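Local coordinates for protein ancestral D-type dye decolorizing peroxidase (Geotrichum candidum, PDB 7ANV) that probably uses its haem to reduce hydrogen peroxide while oxidising dyes and related aromatic substrates, as other dye-decolorizing peroxidases do, at residues A[100-103]-A[104-108]; A[225-229]-A[230-234]; A[322-325]-A[326-329]; A[406-409]-A[410-414]. One frame throughout, in Å; residues are numbered along the deposited sequence.

Interaction 1 of 4, residues A[100-103]-A[104-108]; sequences GDTA and FKAGQ
Ala106 and Thr102 meet one turn apart, where the amide N of Ala106 donates to the O of Thr102 at 2.8 Å; the donor nitrogen lies close to the line of the carbonyl, though the bond is bent at its hydrogen (146°). The methyl CB of Ala106 sits beside the same oxygen, 3.2 Å from Thr102 O. A second bond runs from Gly107 N to Ala103 O (3.2 Å), its donor tilted 25° from the carbonyl plane. Ala103 O also accepts a hydrogen bond from a water, which donates to Gly107 O as well and so links the two residues. At the start of the turn the bond from Lys105 N to Asp101 O is weak, and the aliphatic part of Lys105 runs alongside that carbonyl, CG lying 3.7 Å from Asp101 O. This is the short helix 102-106, with Asp101 at the N-cap position and Gly107 leaving the helix with positive phi. The Asp101 side chain makes no capping bond; its OD1 instead accepts from the next amide, Thr102 N, at 2.6 Å. The first-turn amide of Phe104 is served by a water that also accepts from Asp101 N. Farther out, Lys105 NZ is bonded to Asp97 O, and Glu402 accepts from Ala103 N. With CG anti to its backbone N (chi1 172°), Phe104 swings its ring away from this turn to meet Phe248 edge-to-face, while Leu89 of helix 86-92 and Phe475 of strand 466-476 also pack on it.

Interaction 2 of 4, residues A[225-229]-A[230-234]; sequences ILVGR and DGDSV. With SO4 (sulfate ion), chain F.
Asp232 reaches back across the loop to Gly228, whose amide N donates to carboxylate oxygen OD2 at 2.8 Å with an angle of 161° at the hydrogen. The donor arrives on the anti side of that oxygen, 20° out of the carboxylate plane. Chi1 of 173° sets the Asp232 carboxylate opposite its own N and sends it to the Gly228 backbone, where OD2 also lies 3.7 Å from Val227 CG1. OD2 carries a second load, a salt bridge to Arg239, so one oxygen ties together two separate points of the loop. The Asp232 amide is satisfied in turn by Arg229 O at 3.0 Å. This last bond closes the second of two consecutive type II beta turns, Arg229 to Asp232; the first, Leu226 to Arg229, is closed only weakly, by Arg229 N to Leu226 O. The third position of each is a glycine, Gly228 and Gly231, with positive phi. A sulfate, probably from the crystallisation liquor, is held by Arg229 NH1 through O3 (3.0 Å) and by Asp230 N through O1 (3.1 Å). Its O3 approaches the guanidinium at the edge, near its plane, and Ala1 N bonds the ion too. Within the chain, Arg229 NE pairs with Asp245 in a salt bridge and NH1 also donates to Pro2 O. Shortening Arg229 to an alanine is likely to leave the Asp245 carboxylate without this charged mate and to cost the loop its side-chain ties to the sulfate and to Pro2 O. Backbone bonds between Val227 and both Asp245 and Gly246 hold the first turn against the segment leading into strand 247-256.

Interaction 3 of 4, residues A[322-325]-A[326-329]; sequences RFDH and PFAD
Asp324 and Phe327 meet through a CH-pi contact: Asp324 CB lies over one face of the phenyl ring, 3.6 Å from its centroid and 21° off the normal. With CG of Phe327 anti to its carbonyl carbon (chi1 -74°), the ring folds back over Asp324. In one of its two conformers Arg322 adds a looser approach, NH1 standing 3.8 Å from Phe327 CE2 with the guanidinium and ring planes nearly perpendicular.

Among the polar contacts, a water spans the bend, donating to Phe323 O at 2.7 Å and accepting from Ala328 N. The same carbonyl receives a straight CA-H...O contact from Phe327 CA at 3.5 Å. The Asp324 carboxylate has two weak partners: OD1 takes a weak bond from His325 ND1, and OD2 makes a long, doubtful salt bridge to NH1 of that same Arg322 conformer. A cis peptide before Pro326 turns the chain here, in the loop between helices 309-312 and 342-346.

Replacing Phe327 by a serine would probably uncover the Asp324 methylene and open a gap over it. With no direct hydrogen bond joining the two segments, the bend seems to rely on its cis-proline, the bridging water and the ring covering Asp324.

Interaction 4 of 4, residues A[406-409]-A[410-414]; sequences QFIQ and KSWAN. With HEM (protoporphyrin IX containing Fe), chain B.
Phe407 presents its edge to the face of the Trp412 indole in a T-shaped pair, the ring planes 83° apart and the centroid of the phenyl 5.2 Å from that of the five-membered ring. Phe407 CD2 stands over the indole face, displaced toward its rim. One face of the phenyl is taken by Ser411, whose CB lies 3.7 Å from the ring centroid, close to the normal, with OG over the same ring. Chi1 of -155° places the Phe407 ring on the Ser411 and Trp412 side of the helix, and Arg363 adds a cation-pi contact. The indole is also stacked with Phe418, and Ile408 CG1 touches it at CE3 (4.0 Å).

Farther along, Gln409 NE2 donates to Asn414 OD1 at 3.0 Å, the acceptor lying in the plane of the Gln409 amide while the two amide planes stand 42° apart. A bend at chi2 brings the Gln409 amide there; NE2 also serves Ile434 O, and Asn414 OD1 accepts from Gln436 N. Gln406 and Lys410 run side by side, both reaching Asp111, which makes a salt bridge with Lys410 and takes a hydrogen bond from Gln406.

The backbone changes pitch within this helix: Lys410 N bonds to Gln406 O four residues back, but Ala413 N reaches Ile408 O (2.9 Å) and Asn414 N reaches Gln409 O, each five back. This wider pi-type turn closes helix 405-413, which borders the haem pocket of the peroxidase, where Ile408 CG2 comes within 3.9 Å of haem CBC and Gln409 OE1 within 4.0 Å of haem CMC.

Each of the four contacts closes a short local turn, and they follow one another along the chain without nesting or crossing. Interaction 1 forms helix 102-106 in the N-terminal part of the chain. Interaction 2 folds the loop that leads to strand 247-256; its nearest atoms are about 5 Å from interaction 1, without touching. Interaction 3 bends the loop before helix 342-346 and lies about 35 Å from interaction 1, centre to centre. Interaction 4 shapes helix 405-413 beside the haem. Although far apart in sequence, interactions 1 and 4 do touch: Ala103 CB packs 3.3 Å from Gln406 OE1, joining helix 102-106 to helix 405-413.

Interaction 1 of 4, residues A[100-103]-A[104-108]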
loop_
_atom_site.group_PDB
_atom_site.type_symbol
_atom_site.label_atom_id
_atom_site.label_comp_id
_atom_site.label_asym_id
_atom_site.label_seq_id
_atom_site.Cartn_x
_atom_site.Cartn_y
_atom_site.Cartn_z
ATOM N N GLY A 100 0.884 -12.633 15.278
ATOM C CA GLY A 100 1.666 -12.590 14.038
ATOM C C GLY A 100 2.863 -13.494 14.174
ATOM O O GLY A 100 2.708 -14.643 14.653
ATOM N N ASP A 101 3.975 -13.059 13.601
ATOM C CA ASP A 101 5.196 -13.912 13.529
ATOM C C ASP A 101 6.335 -12.920 13.611
ATOM O O ASP A 101 6.054 -11.773 14.139
ATOM C CB ASP A 101 5.204 -14.901 12.339
ATOM C CG ASP A 101 6.115 -16.101 12.534
ATOM O OD1 ASP A 101 7.103 -15.958 13.300
ATOM O OD2 ASP A 101 5.829 -17.204 11.949
ATOM N N THR A 102 7.531 -13.372 13.245
ATOM C CA THR A 102 8.779 -12.622 13.478
ATOM C C THR A 102 8.519 -11.211 12.962
ATOM O O THR A 102 8.999 -10.298 13.604
ATOM C CB THR A 102 10.001 -13.360 12.907
ATOM O OG1 THR A 102 10.001 -14.575 13.660
ATOM C CG2 THR A 102 11.313 -12.618 13.092
ATOM N N ALA A 103 7.773 -11.001 11.861
ATOM C CA ALA A 103 7.834 -9.664 11.229
ATOM C C ALA A 103 7.292 -8.607 12.201
ATOM O O ALA A 103 7.945 -7.591 12.407
ATOM C CB ALA A 103 7.120 -9.597 9.910
ATOM N N PHE A 104 6.083 -8.787 12.708
ATOM C CA PHE A 104 5.454 -7.801 13.599
ATOM C C PHE A 104 6.314 -7.655 14.861
ATOM O O PHE A 104 6.563 -6.536 15.340
ATOM C CB PHE A 104 4.043 -8.244 13.961
ATOM C CG PHE A 104 3.386 -7.388 15.011
ATOM C CD1 PHE A 104 2.860 -6.135 14.723
ATOM C CD2 PHE A 104 3.280 -7.861 16.305
ATOM C CE1 PHE A 104 2.246 -5.375 15.686
ATOM C CE2 PHE A 104 2.649 -7.102 17.277
ATOM C CZ PHE A 104 2.142 -5.850 16.977
ATOM N N LYS A 105 6.758 -8.787 15.410
ATOM C CA LYS A 105 7.492 -8.768 16.704
ATOM C C LYS A 105 8.825 -8.042 16.526
ATOM O O LYS A 105 9.237 -7.328 17.443
ATOM C CB LYS A 105 7.679 -10.188 17.252
ATOM C CG LYS A 105 6.377 -10.820 17.725
ATOM C CD LYS A 105 6.506 -12.311 18.071
ATOM C CE LYS A 105 5.190 -12.915 18.539
ATOM N NZ LYS A 105 4.968 -14.270 17.963
ATOM N N ALA A 106 9.485 -8.199 15.387
ATOM C CA ALA A 106 10.846 -7.672 15.165
ATOM C C ALA A 106 10.806 -6.172 14.817
ATOM O O ALA A 106 11.816 -5.472 15.127
ATOM C CB ALA A 106 11.552 -8.498 14.104
ATOM N N GLY A 107 9.709 -5.684 14.246
ATOM C CA GLY A 107 9.554 -4.280 13.833
ATOM C C GLY A 107 10.117 -4.065 12.445
ATOM O O GLY A 107 10.971 -4.877 11.992
ATOM N N GLN A 108 9.680 -3.027 11.761
ATOM C CA GLN A 108 10.109 -2.815 10.354
ATOM C C GLN A 108 11.588 -2.422 10.248
ATOM O O GLN A 108 12.226 -2.746 9.217
ATOM C CB GLN A 108 9.241 -1.756 9.694
ATOM C CG GLN A 108 9.361 -1.776 8.171
ATOM C CD GLN A 108 8.559 -0.672 7.533
ATOM O OE1 GLN A 108 9.079 0.317 7.011
ATOM N NE2 GLN A 108 7.254 -0.805 7.630
HETATM O O HOH W 1 4.312 -10.793 11.655
HETATM O O HOH W 2 10.274 -7.256 10.989
#

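Interaction 2 of 4, residues A[225-229]-A[230-234]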
loop_
_atom_site.group_PDB
_atom_site.type_symbol
_atom_site.label_atom_id
_atom_site.label_comp_id
_atom_site.label_asym_id
_atom_site.label_seq_id
_atom_site.Cartn_x
_atom_site.Cartn_y
_atom_site.Cartn_z
ATOM N N ILE A 225 -7.268 -11.394 5.606
ATOM C CA ILE A 225 -7.233 -9.959 6.029
ATOM C C ILE A 225 -7.402 -9.890 7.547
ATOM O O ILE A 225 -6.681 -9.118 8.209
ATOM C CB ILE A 225 -8.294 -9.131 5.280
ATOM C CG1 ILE A 225 -8.071 -9.222 3.771
ATOM C CG2 ILE A 225 -8.260 -7.681 5.778
ATOM C CD1 ILE A 225 -6.705 -8.780 3.322
ATOM N N LEU A 226 -8.324 -10.675 8.094
ATOM C CA LEU A 226 -8.714 -10.608 9.520
ATOM C C LEU A 226 -8.165 -11.791 10.302
ATOM O O LEU A 226 -8.419 -12.957 9.915
ATOM C CB LEU A 226 -10.230 -10.607 9.616
ATOM C CG LEU A 226 -10.947 -9.408 9.006
ATOM C CD1 LEU A 226 -12.460 -9.693 9.050
ATOM C CD2 LEU A 226 -10.601 -8.106 9.697
ATOM N N VAL A 227 -7.399 -11.501 11.342
ATOM C CA VAL A 227 -6.808 -12.562 12.194
ATOM C C VAL A 227 -7.976 -13.357 12.796
ATOM O O VAL A 227 -9.022 -12.782 13.124
ATOM C CB VAL A 227 -5.867 -11.952 13.254
ATOM C CG1 VAL A 227 -5.433 -12.978 14.269
ATOM C CG2 VAL A 227 -4.660 -11.318 12.611
ATOM N N GLY A 228 -7.870 -14.674 12.787
ATOM C CA GLY A 228 -8.820 -15.552 13.478
ATOM C C GLY A 228 -10.032 -15.910 12.654
ATOM O O GLY A 228 -10.853 -16.650 13.163
ATOM N N ARG A 229 -10.137 -15.441 11.421
ATOM C CA ARG A 229 -11.256 -15.809 10.535
ATOM C C ARG A 229 -10.791 -16.892 9.560
ATOM O O ARG A 229 -9.576 -17.161 9.425
ATOM C CB ARG A 229 -11.795 -14.562 9.840
ATOM C CG ARG A 229 -12.591 -13.647 10.752
ATOM C CD ARG A 229 -13.926 -14.209 11.232
ATOM N NE ARG A 229 -14.637 -13.115 11.871
ATOM C CZ ARG A 229 -15.943 -13.012 12.024
ATOM N NH1 ARG A 229 -16.748 -13.965 11.567
ATOM N NH2 ARG A 229 -16.440 -11.955 12.646
ATOM N N ASP A 230 -11.764 -17.526 8.915
ATOM C CA ASP A 230 -11.542 -18.623 7.941
ATOM C C ASP A 230 -10.487 -18.191 6.929
ATOM O O ASP A 230 -10.659 -17.160 6.232
ATOM C CB ASP A 230 -12.858 -18.984 7.248
ATOM C CG ASP A 230 -12.744 -20.131 6.249
ATOM O OD1 ASP A 230 -12.098 -21.138 6.583
ATOM O OD2 ASP A 230 -13.270 -19.980 5.122
ATOM N N GLY A 231 -9.415 -18.963 6.828
ATOM C CA GLY A 231 -8.348 -18.707 5.859
ATOM C C GLY A 231 -7.127 -18.067 6.508
ATOM O O GLY A 231 -6.164 -17.816 5.766
ATOM N N ASP A 232 -7.180 -17.788 7.810
ATOM C CA ASP A 232 -6.021 -17.280 8.590
ATOM C C ASP A 232 -5.195 -18.499 8.968
ATOM O O ASP A 232 -5.534 -19.160 9.985
ATOM C CB ASP A 232 -6.409 -16.502 9.851
ATOM C CG ASP A 232 -5.212 -16.132 10.733
ATOM O OD1 ASP A 232 -4.055 -16.204 10.240
ATOM O OD2 ASP A 232 -5.434 -15.805 11.912
ATOM N N SER A 233 -4.162 -18.754 8.182
ATOM C CA SER A 233 -3.220 -19.886 8.351
ATOM C C SER A 233 -2.158 -19.488 9.378
ATOM O O SER A 233 -1.023 -19.205 8.964
ATOM C CB SER A 233 -2.631 -20.283 7.015
ATOM O OG SER A 233 -3.580 -21.015 6.243
ATOM N N VAL A 234 -2.591 -19.388 10.645
ATOM C CA VAL A 234 -1.810 -19.261 11.918
ATOM C C VAL A 234 -2.801 -19.562 13.059
ATOM O O VAL A 234 -2.345 -19.909 14.167
ATOM C CB VAL A 234 -1.160 -17.873 12.113
ATOM C CG1 VAL A 234 -0.539 -17.730 13.496
ATOM C CG2 VAL A 234 -0.126 -17.540 11.042
HETATM S S SO4 F . -15.197 -17.585 10.243
HETATM O O1 SO4 F . -14.785 -16.705 9.171
HETATM O O2 SO4 F . -15.825 -18.760 9.683
HETATM O O3 SO4 F . -16.136 -16.900 11.082
HETATM O O4 SO4 F . -14.069 -18.001 11.009
#

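Interaction 3 of 4, residues A[322-325]-A[326-329]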
loop_
_atom_site.group_PDB
_atom_site.type_symbol
_atom_site.label_atom_id
_atom_site.label_comp_id
_atom_site.label_asym_id
_atom_site.label_seq_id
_atom_site.Cartn_x
_atom_site.Cartn_y
_atom_site.Cartn_z
ATOM N N ARG A 322 -6.192 -11.485 -16.647
ATOM C CA ARG A 322 -5.393 -12.363 -15.767
ATOM C C ARG A 322 -4.020 -12.702 -16.367
ATOM O O ARG A 322 -3.381 -13.581 -15.803
ATOM C CB ARG A 322 -6.223 -13.613 -15.470
ATOM C CG ARG A 322 -6.437 -14.516 -16.662
ATOM C CD ARG A 322 -7.437 -15.604 -16.281
ATOM N NE ARG A 322 -6.914 -16.351 -15.153
ATOM C CZ ARG A 322 -6.452 -17.597 -15.217
ATOM N NH1 ARG A 322 -6.452 -18.233 -16.371
ATOM N NH2 ARG A 322 -5.980 -18.188 -14.120
ATOM N N PHE A 323 -3.583 -12.026 -17.434
ATOM C CA PHE A 323 -2.312 -12.344 -18.139
ATOM C C PHE A 323 -2.427 -13.766 -18.722
ATOM O O PHE A 323 -1.520 -14.582 -18.535
ATOM C CB PHE A 323 -1.110 -12.198 -17.181
ATOM C CG PHE A 323 -1.076 -10.927 -16.370
ATOM C CD1 PHE A 323 -1.136 -9.687 -16.994
ATOM C CD2 PHE A 323 -1.001 -10.961 -14.979
ATOM C CE1 PHE A 323 -1.154 -8.512 -16.264
ATOM C CE2 PHE A 323 -0.985 -9.783 -14.248
ATOM C CZ PHE A 323 -1.026 -8.553 -14.896
ATOM N N ASP A 324 -3.547 -14.096 -19.355
ATOM C CA ASP A 324 -3.748 -15.490 -19.870
ATOM C C ASP A 324 -3.794 -15.551 -21.391
ATOM O O ASP A 324 -4.069 -16.697 -21.904
ATOM C CB ASP A 324 -5.000 -16.162 -19.290
ATOM C CG ASP A 324 -6.301 -15.458 -19.632
ATOM O OD1 ASP A 324 -6.242 -14.440 -20.381
ATOM O OD2 ASP A 324 -7.372 -15.940 -19.141
ATOM N N HIS A 325 -3.587 -14.462 -22.134
ATOM C CA HIS A 325 -3.656 -14.551 -23.629
ATOM C C HIS A 325 -2.768 -13.475 -24.242
ATOM O O HIS A 325 -3.288 -12.432 -24.649
ATOM C CB HIS A 325 -5.109 -14.389 -24.147
ATOM C CG HIS A 325 -5.909 -15.650 -24.214
ATOM N ND1 HIS A 325 -6.692 -16.107 -23.146
ATOM C CD2 HIS A 325 -6.088 -16.548 -25.211
ATOM C CE1 HIS A 325 -7.296 -17.235 -23.484
ATOM N NE2 HIS A 325 -6.948 -17.521 -24.744
ATOM N N PRO A 326 -1.423 -13.643 -24.296
ATOM C CA PRO A 326 -0.736 -14.904 -23.980
ATOM C C PRO A 326 -0.537 -15.153 -22.474
ATOM O O PRO A 326 -0.524 -14.182 -21.694
ATOM C CB PRO A 326 0.641 -14.711 -24.643
ATOM C CG PRO A 326 0.901 -13.200 -24.616
ATOM C CD PRO A 326 -0.475 -12.564 -24.645
ATOM N N PHE A 327 -0.337 -16.422 -22.101
ATOM C CA PHE A 327 0.035 -16.881 -20.730
ATOM C C PHE A 327 1.557 -16.796 -20.556
ATOM O O PHE A 327 2.306 -16.790 -21.578
ATOM C CB PHE A 327 -0.342 -18.340 -20.471
ATOM C CG PHE A 327 -1.791 -18.692 -20.246
ATOM C CD1 PHE A 327 -2.613 -19.057 -21.306
ATOM C CD2 PHE A 327 -2.293 -18.808 -18.951
ATOM C CE1 PHE A 327 -3.930 -19.441 -21.084
ATOM C CE2 PHE A 327 -3.605 -19.198 -18.728
ATOM C CZ PHE A 327 -4.422 -19.512 -19.795
ATOM N N ALA A 328 2.029 -16.823 -19.302
ATOM C CA ALA A 328 3.451 -16.590 -18.931
ATOM C C ALA A 328 4.412 -17.516 -19.689
ATOM O O ALA A 328 5.429 -17.055 -20.176
ATOM C CB ALA A 328 3.641 -16.768 -17.433
ATOM N N ASP A 329 4.064 -18.788 -19.834
ATOM C CA ASP A 329 4.968 -19.852 -20.353
ATOM C C ASP A 329 5.161 -19.767 -21.883
ATOM O O ASP A 329 6.006 -20.523 -22.398
ATOM C CB ASP A 329 4.470 -21.229 -19.878
ATOM C CG ASP A 329 3.059 -21.661 -20.323
ATOM O OD1 ASP A 329 2.355 -20.886 -21.024
ATOM O OD2 ASP A 329 2.656 -22.796 -19.971
HETATM O O HOH W 3 0.177 -16.070 -17.116
#

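Interaction 4 of 4, residues A[406-409]-A[410-414]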
loop_
_atom_site.group_PDB
_atom_site.type_symbol
_atom_site.label_atom_id
_atom_site.label_comp_id
_atom_site.label_asym_id
_atom_site.label_seq_id
_atom_site.Cartn_x
_atom_site.Cartn_y
_atom_site.Cartn_z
ATOM N N GLN A 406 5.413 -8.401 2.963
ATOM C CA GLN A 406 6.838 -8.842 2.905
ATOM C C GLN A 406 7.080 -9.740 1.682
ATOM O O GLN A 406 8.153 -9.650 1.059
ATOM C CB GLN A 406 7.254 -9.610 4.142
ATOM C CG GLN A 406 7.546 -8.736 5.349
ATOM C CD GLN A 406 7.995 -9.594 6.506
ATOM O OE1 GLN A 406 7.396 -10.616 6.805
ATOM N NE2 GLN A 406 9.092 -9.226 7.150
ATOM N N PHE A 407 6.155 -10.641 1.399
ATOM C CA PHE A 407 6.302 -11.603 0.287
ATOM C C PHE A 407 6.290 -10.834 -1.032
ATOM O O PHE A 407 7.132 -11.060 -1.911
ATOM C CB PHE A 407 5.206 -12.653 0.381
ATOM C CG PHE A 407 5.613 -13.937 -0.285
ATOM C CD1 PHE A 407 6.398 -14.864 0.372
ATOM C CD2 PHE A 407 5.258 -14.180 -1.598
ATOM C CE1 PHE A 407 6.773 -16.051 -0.239
ATOM C CE2 PHE A 407 5.651 -15.367 -2.221
ATOM C CZ PHE A 407 6.427 -16.275 -1.555
ATOM N N ILE A 408 5.308 -9.944 -1.191
ATOM C CA ILE A 408 5.158 -9.103 -2.396
ATOM C C ILE A 408 6.424 -8.306 -2.619
ATOM O O ILE A 408 6.970 -8.359 -3.763
ATOM C CB ILE A 408 3.920 -8.214 -2.303
ATOM C CG1 ILE A 408 2.656 -9.065 -2.226
ATOM C CG2 ILE A 408 3.904 -7.260 -3.493
ATOM C CD1 ILE A 408 1.445 -8.271 -1.775
ATOM N N GLN A 409 6.916 -7.615 -1.596
ATOM C CA GLN A 409 8.127 -6.796 -1.771
ATOM C C GLN A 409 9.326 -7.695 -2.089
ATOM O O GLN A 409 10.058 -7.427 -3.050
ATOM C CB GLN A 409 8.416 -5.950 -0.542
ATOM C CG GLN A 409 9.638 -5.075 -0.703
ATOM C CD GLN A 409 9.355 -3.890 -1.592
ATOM O OE1 GLN A 409 8.472 -3.050 -1.323
ATOM N NE2 GLN A 409 10.108 -3.809 -2.677
ATOM N N LYS A 410 9.572 -8.701 -1.267
ATOM C CA LYS A 410 10.882 -9.381 -1.244
ATOM C C LYS A 410 10.937 -10.579 -2.206
ATOM O O LYS A 410 11.998 -10.759 -2.829
ATOM C CB LYS A 410 11.216 -9.772 0.186
ATOM C CG LYS A 410 11.383 -8.581 1.115
ATOM C CD LYS A 410 11.942 -8.922 2.460
ATOM C CE LYS A 410 10.901 -9.410 3.419
ATOM N NZ LYS A 410 11.496 -9.724 4.730
ATOM N N SER A 411 9.899 -11.402 -2.291
ATOM C CA SER A 411 9.868 -12.589 -3.183
ATOM C C SER A 411 9.513 -12.229 -4.630
ATOM O O SER A 411 9.881 -13.002 -5.508
ATOM C CB SER A 411 8.978 -13.674 -2.658
ATOM O OG SER A 411 9.532 -14.200 -1.484
ATOM N N TRP A 412 8.794 -11.129 -4.859
ATOM C CA TRP A 412 8.243 -10.786 -6.181
ATOM C C TRP A 412 8.910 -9.511 -6.706
ATOM O O TRP A 412 9.717 -9.621 -7.653
ATOM C CB TRP A 412 6.707 -10.697 -6.108
ATOM C CG TRP A 412 6.024 -12.001 -5.807
ATOM C CD1 TRP A 412 6.569 -13.246 -5.838
ATOM C CD2 TRP A 412 4.624 -12.188 -5.542
ATOM N NE1 TRP A 412 5.614 -14.198 -5.556
ATOM C CE2 TRP A 412 4.411 -13.574 -5.375
ATOM C CE3 TRP A 412 3.530 -11.327 -5.393
ATOM C CZ2 TRP A 412 3.157 -14.104 -5.076
ATOM C CZ3 TRP A 412 2.288 -11.852 -5.102
ATOM C CH2 TRP A 412 2.106 -13.232 -4.954
ATOM N N ALA A 413 8.614 -8.354 -6.136
ATOM C CA ALA A 413 9.124 -7.061 -6.650
ATOM C C ALA A 413 10.657 -7.054 -6.714
ATOM O O ALA A 413 11.224 -6.552 -7.706
ATOM C CB ALA A 413 8.568 -5.938 -5.819
ATOM N N ASN A 414 11.327 -7.579 -5.684
ATOM C CA ASN A 414 12.811 -7.566 -5.584
ATOM C C ASN A 414 13.486 -8.756 -6.279
ATOM O O ASN A 414 14.705 -8.907 -6.117
ATOM C CB ASN A 414 13.256 -7.538 -4.116
ATOM C CG ASN A 414 12.832 -6.275 -3.385
ATOM O OD1 ASN A 414 12.357 -5.308 -3.991
ATOM N ND2 ASN A 414 13.064 -6.262 -2.082
HETATM C CHA HEM B . -1.322 -1.362 -7.628
HETATM C CHB HEM B . 1.462 2.602 -7.704
HETATM C CHC HEM B . 3.913 0.904 -3.810
HETATM C CHD HEM B . 1.352 -3.204 -4.057
HETATM C C1A HEM B . -0.775 -0.136 -7.962
HETATM C C2A HEM B . -1.238 0.694 -9.013
HETATM C C3A HEM B . -0.450 1.800 -9.053
HETATM C C4A HEM B . 0.494 1.675 -7.997
HETATM C CMA HEM B . -0.572 2.985 -9.997
HETATM C CAA HEM B . -2.362 0.378 -9.994
HETATM C CBA HEM B . -3.769 0.593 -9.462
HETATM C CGA HEM B . -4.490 -0.673 -9.097
HETATM O O1A HEM B . -4.419 -1.746 -9.724
HETATM O O2A HEM B . -5.210 -0.628 -8.151
HETATM C C1B HEM B . 2.369 2.468 -6.635
HETATM C C2B HEM B . 3.323 3.472 -6.274
HETATM C C3B HEM B . 4.002 3.028 -5.178
HETATM C C4B HEM B . 3.433 1.690 -4.858
HETATM C CMB HEM B . 3.551 4.784 -6.974
HETATM C CAB HEM B . 5.058 3.674 -4.363
HETATM C CBB HEM B . 5.280 5.010 -4.292
HETATM C C1C HEM B . 3.448 -0.394 -3.543
HETATM C C2C HEM B . 3.957 -1.275 -2.576
HETATM C C3C HEM B . 3.237 -2.451 -2.686
HETATM C C4C HEM B . 2.278 -2.264 -3.717
HETATM C CMC HEM B . 5.091 -0.962 -1.610
HETATM C CAC HEM B . 3.348 -3.715 -1.955
HETATM C CBC HEM B . 4.462 -4.097 -1.347
HETATM C C1D HEM B . 0.377 -2.974 -5.028
HETATM C C2D HEM B . -0.660 -3.988 -5.282
HETATM C C3D HEM B . -1.390 -3.471 -6.293
HETATM C C4D HEM B . -0.794 -2.160 -6.636
HETATM C CMD HEM B . -0.919 -5.330 -4.604
HETATM C CAD HEM B . -2.598 -4.110 -6.944
HETATM C CBD HEM B . -2.224 -5.129 -8.034
HETATM C CGD HEM B . -3.433 -5.843 -8.560
HETATM O O1D HEM B . -3.524 -5.927 -9.811
HETATM O O2D HEM B . -4.279 -6.370 -7.793
HETATM N NA HEM B . 0.294 0.482 -7.328
HETATM N NB HEM B . 2.461 1.451 -5.763
HETATM N NC HEM B . 2.456 -1.018 -4.268
HETATM N ND HEM B . 0.303 -1.915 -5.870
HETATM FE FE HEM B . 1.366 -0.307 -5.871
#